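Local coordinates for protein Lpg2148(MvcA) (Legionella pneumophila subsp. pneumophila str. Philadelphia 1, PDB 6K11) that probably acts as a ubiquitin deamidase-type effector that removes ubiquitin from the host conjugating enzyme UBE2N and so regulates its activity, at residues Phe162-Leu172 with Phe218-Ile229. Residues are numbered along the deposited sequence; the frame is centred on the assembly and turned at random.
Sequences FIDKMGNLFNL and FNEQKERFDFWI
Three T-shaped pairs run through four phenylalanines: the edge of Phe218 points at a face of Phe162, the edge of Phe162 at a face of Phe225, and the edge of Phe225 at a face of Phe170. Phe218 CE1 lies 3.6 Å from Phe162 CG, off-centre toward the rim, whereas Phe162 CD2 stands over the middle of the Phe225 ring. The last pair is the steepest, its planes 80° apart, with Phe225 CE1 3.5 Å from Phe170 CG. Phe162 and Phe170 face each other across a hairpin, and their chi1 angles differ (CG opposite the backbone N in Phe162, 167°; opposite the carbonyl carbon in Phe170, -66°), so that Phe162 sets its edge over a face of Phe225 while Phe170 offers a face to the Phe225 edge. Leu172 divides its methyls, CD1 at the edge of Phe218 and CD2 3.6 Å from Phe225 CZ.

Beside this apolar core, amide and guanidinium grip the end of the strand. Gln221 NE2 donates almost straight to Leu172 O at 2.9 Å, on a lone pair in the carbonyl plane, and also reaches Ile217 O. Arg224, bent at chi3, turns NH1 to both Asn171 O and Gln221 OE1, each lying in its guanidinium plane; NH2 comes to the edge of Phe170.

At the turn, the extended chain of Lys165 passes Ile229 and brings NZ to Trp228 O at 2.5 Å, too short a separation to trust in detail, with a long salt bridge to Asp226 OD2. One water links Asp164 OD2 to Asp226 N, another Lys165 N to Asp226 O. Asp226 OD1 closes an Asx turn by accepting from Trp228 N. An aromatic cluster thus packs a beta hairpin, closed by the type I turn Asp164-Gly167, against the return connection from helix 206-220 of the MvcA insertion domain to strand 228-238 of the antiparallel sheet.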
# COMPACT_ATOMS: atom_id res chain seq x y z
N PHE A 162 -14.98 13.85 -14.68
CA PHE A 162 -13.91 13.61 -13.73
C PHE A 162 -13.56 12.14 -13.86
O PHE A 162 -14.46 11.29 -13.82
CB PHE A 162 -14.32 13.97 -12.29
CG PHE A 162 -13.38 13.46 -11.23
CD1 PHE A 162 -12.02 13.74 -11.30
CD2 PHE A 162 -13.86 12.73 -10.16
CE1 PHE A 162 -11.14 13.28 -10.31
CE2 PHE A 162 -13.00 12.26 -9.16
CZ PHE A 162 -11.63 12.53 -9.24
N ILE A 163 -12.28 11.85 -14.11
CA ILE A 163 -11.76 10.48 -14.08
C ILE A 163 -11.04 10.32 -12.75
O ILE A 163 -10.08 11.05 -12.48
CB ILE A 163 -10.80 10.21 -15.24
CG1 ILE A 163 -11.50 10.37 -16.58
CG2 ILE A 163 -10.18 8.80 -15.10
CD1 ILE A 163 -10.60 10.09 -17.77
N ASP A 164 -11.49 9.37 -11.92
CA ASP A 164 -10.92 9.26 -10.59
C ASP A 164 -9.67 8.37 -10.59
O ASP A 164 -9.19 7.92 -11.64
CB ASP A 164 -11.98 8.79 -9.59
CG ASP A 164 -12.28 7.28 -9.65
OD1 ASP A 164 -11.85 6.56 -10.58
OD2 ASP A 164 -13.01 6.83 -8.74
N LYS A 165 -9.12 8.15 -9.39
CA LYS A 165 -7.88 7.40 -9.21
C LYS A 165 -7.95 6.01 -9.85
O LYS A 165 -6.95 5.53 -10.39
CB LYS A 165 -7.55 7.29 -7.71
CG LYS A 165 -8.44 6.31 -6.95
CD LYS A 165 -8.45 6.51 -5.44
CE LYS A 165 -9.75 5.98 -4.85
NZ LYS A 165 -9.64 5.48 -3.47
N MET A 166 -9.11 5.37 -9.81
CA MET A 166 -9.29 4.04 -10.38
C MET A 166 -9.64 4.06 -11.85
O MET A 166 -9.73 2.99 -12.47
CB MET A 166 -10.36 3.28 -9.60
CG MET A 166 -10.14 3.31 -8.09
SD MET A 166 -8.90 2.12 -7.54
CE MET A 166 -7.34 2.97 -7.72
N GLY A 167 -9.83 5.23 -12.44
CA GLY A 167 -10.27 5.32 -13.82
C GLY A 167 -11.77 5.33 -14.02
O GLY A 167 -12.23 5.22 -15.16
N ASN A 168 -12.55 5.44 -12.94
CA ASN A 168 -13.99 5.60 -13.06
C ASN A 168 -14.33 6.94 -13.69
O ASN A 168 -13.77 7.98 -13.30
CB ASN A 168 -14.65 5.52 -11.68
CG ASN A 168 -14.47 4.16 -11.02
OD1 ASN A 168 -14.72 3.11 -11.62
ND2 ASN A 168 -14.06 4.18 -9.75
N LEU A 169 -15.27 6.94 -14.63
CA LEU A 169 -15.60 8.13 -15.40
C LEU A 169 -16.90 8.73 -14.87
O LEU A 169 -17.97 8.11 -14.97
CB LEU A 169 -15.72 7.77 -16.88
CG LEU A 169 -16.04 8.86 -17.90
CD1 LEU A 169 -14.85 9.76 -18.10
CD2 LEU A 169 -16.45 8.21 -19.22
N PHE A 170 -16.82 9.93 -14.30
CA PHE A 170 -17.98 10.59 -13.71
C PHE A 170 -18.38 11.76 -14.60
O PHE A 170 -17.58 12.69 -14.79
CB PHE A 170 -17.68 11.09 -12.30
CG PHE A 170 -17.43 10.00 -11.29
CD1 PHE A 170 -16.15 9.50 -11.11
CD2 PHE A 170 -18.47 9.50 -10.51
CE1 PHE A 170 -15.91 8.49 -10.18
CE2 PHE A 170 -18.24 8.48 -9.58
CZ PHE A 170 -16.94 7.99 -9.42
N ASN A 171 -19.60 11.72 -15.12
CA ASN A 171 -20.18 12.87 -15.79
C ASN A 171 -20.59 13.88 -14.72
O ASN A 171 -21.35 13.55 -13.80
CB ASN A 171 -21.38 12.46 -16.66
CG ASN A 171 -21.88 13.59 -17.56
OD1 ASN A 171 -21.98 14.74 -17.13
ND2 ASN A 171 -22.21 13.25 -18.80
N LEU A 172 -20.07 15.10 -14.82
CA LEU A 172 -20.27 16.09 -13.78
C LEU A 172 -21.59 16.86 -13.93
O LEU A 172 -21.91 17.67 -13.05
CB LEU A 172 -19.09 17.07 -13.73
CG LEU A 172 -17.77 16.48 -13.24
CD1 LEU A 172 -16.75 17.60 -12.95
CD2 LEU A 172 -18.00 15.63 -11.98
N PHE A 218 -17.95 21.02 -9.51
CA PHE A 218 -17.27 19.86 -8.93
C PHE A 218 -17.44 19.81 -7.42
O PHE A 218 -17.80 18.77 -6.86
CB PHE A 218 -15.79 19.90 -9.31
CG PHE A 218 -15.03 18.65 -8.93
CD1 PHE A 218 -15.22 17.47 -9.63
CD2 PHE A 218 -14.11 18.67 -7.89
CE1 PHE A 218 -14.50 16.33 -9.28
CE2 PHE A 218 -13.40 17.54 -7.55
CZ PHE A 218 -13.60 16.37 -8.25
N ASN A 219 -17.16 20.93 -6.74
CA ASN A 219 -17.26 20.96 -5.28
C ASN A 219 -18.67 20.63 -4.80
O ASN A 219 -18.84 20.04 -3.71
CB ASN A 219 -16.86 22.33 -4.72
CG ASN A 219 -15.40 22.64 -4.91
OD1 ASN A 219 -14.61 21.76 -5.24
ND2 ASN A 219 -15.02 23.90 -4.69
N GLU A 220 -19.68 21.00 -5.58
CA GLU A 220 -21.07 20.79 -5.19
C GLU A 220 -21.43 19.31 -5.06
O GLU A 220 -22.34 18.96 -4.30
CB GLU A 220 -22.01 21.45 -6.20
CG GLU A 220 -22.13 22.95 -6.09
CD GLU A 220 -23.37 23.39 -5.32
OE1 GLU A 220 -23.22 23.97 -4.22
OE2 GLU A 220 -24.49 23.15 -5.83
N GLN A 221 -20.77 18.44 -5.82
CA GLN A 221 -21.09 17.02 -5.84
C GLN A 221 -19.96 16.14 -5.30
O GLN A 221 -19.90 14.95 -5.62
CB GLN A 221 -21.45 16.59 -7.26
CG GLN A 221 -20.35 16.86 -8.28
CD GLN A 221 -20.87 16.77 -9.71
OE1 GLN A 221 -21.31 15.72 -10.16
NE2 GLN A 221 -20.82 17.89 -10.42
N LYS A 222 -19.08 16.71 -4.46
CA LYS A 222 -17.86 16.03 -4.02
C LYS A 222 -18.15 14.73 -3.28
O LYS A 222 -17.29 13.84 -3.25
CB LYS A 222 -17.04 16.95 -3.10
CG LYS A 222 -15.99 17.79 -3.83
CD LYS A 222 -14.99 18.42 -2.83
CE LYS A 222 -14.03 19.39 -3.52
NZ LYS A 222 -12.58 19.01 -3.48
N GLU A 223 -19.33 14.60 -2.68
CA GLU A 223 -19.66 13.37 -1.96
C GLU A 223 -19.90 12.20 -2.90
O GLU A 223 -20.07 11.08 -2.41
CB GLU A 223 -20.86 13.60 -1.04
CG GLU A 223 -22.21 13.73 -1.75
CD GLU A 223 -22.32 14.92 -2.73
OE1 GLU A 223 -23.26 14.89 -3.56
OE2 GLU A 223 -21.51 15.88 -2.65
N ARG A 224 -19.91 12.41 -4.22
CA ARG A 224 -19.94 11.28 -5.15
C ARG A 224 -18.60 10.55 -5.23
O ARG A 224 -18.56 9.41 -5.71
CB ARG A 224 -20.29 11.74 -6.57
CG ARG A 224 -21.67 12.33 -6.77
CD ARG A 224 -21.80 12.81 -8.22
NE ARG A 224 -21.88 11.73 -9.20
CZ ARG A 224 -21.73 11.92 -10.51
NH1 ARG A 224 -21.50 13.14 -10.97
NH2 ARG A 224 -21.82 10.91 -11.37
N PHE A 225 -17.52 11.19 -4.83
CA PHE A 225 -16.19 10.70 -5.13
C PHE A 225 -15.44 10.33 -3.86
O PHE A 225 -15.79 10.77 -2.76
CB PHE A 225 -15.37 11.74 -5.89
CG PHE A 225 -16.16 12.51 -6.90
CD1 PHE A 225 -16.78 11.85 -7.94
CD2 PHE A 225 -16.26 13.89 -6.82
CE1 PHE A 225 -17.50 12.55 -8.89
CE2 PHE A 225 -16.98 14.59 -7.75
CZ PHE A 225 -17.60 13.93 -8.79
N ASP A 226 -14.39 9.55 -4.04
CA ASP A 226 -13.47 9.17 -2.96
C ASP A 226 -12.09 9.65 -3.39
O ASP A 226 -11.51 9.12 -4.34
CB ASP A 226 -13.51 7.65 -2.72
CG ASP A 226 -12.61 7.19 -1.55
OD1 ASP A 226 -12.01 8.03 -0.85
OD2 ASP A 226 -12.52 5.97 -1.34
N PHE A 227 -11.61 10.73 -2.77
CA PHE A 227 -10.29 11.27 -3.09
C PHE A 227 -9.17 10.59 -2.32
O PHE A 227 -7.99 10.90 -2.55
CB PHE A 227 -10.24 12.76 -2.80
CG PHE A 227 -11.26 13.56 -3.56
CD1 PHE A 227 -11.53 13.28 -4.89
CD2 PHE A 227 -11.93 14.61 -2.94
CE1 PHE A 227 -12.46 14.03 -5.59
CE2 PHE A 227 -12.86 15.37 -3.65
CZ PHE A 227 -13.13 15.07 -4.97
N TRP A 228 -9.49 9.69 -1.40
CA TRP A 228 -8.46 9.06 -0.58
C TRP A 228 -7.85 7.87 -1.31
O TRP A 228 -8.55 7.13 -2.01
CB TRP A 228 -9.06 8.62 0.76
CG TRP A 228 -9.51 9.77 1.62
CD1 TRP A 228 -10.76 10.34 1.65
CD2 TRP A 228 -8.72 10.49 2.58
NE1 TRP A 228 -10.79 11.36 2.58
CE2 TRP A 228 -9.55 11.47 3.16
CE3 TRP A 228 -7.39 10.39 3.01
CZ2 TRP A 228 -9.10 12.35 4.14
CZ3 TRP A 228 -6.94 11.27 3.99
CH2 TRP A 228 -7.79 12.24 4.54
N ILE A 229 -6.54 7.70 -1.17
CA ILE A 229 -5.84 6.59 -1.81
C ILE A 229 -4.84 5.99 -0.81
O ILE A 229 -4.26 6.71 0.01
CB ILE A 229 -5.14 7.05 -3.10
CG1 ILE A 229 -4.43 5.89 -3.81
CG2 ILE A 229 -4.16 8.17 -2.83
CD1 ILE A 229 -3.84 6.30 -5.13
O HOH W 1 -14.08 8.29 -6.57
O HOH W 2 -10.02 9.44 -7.04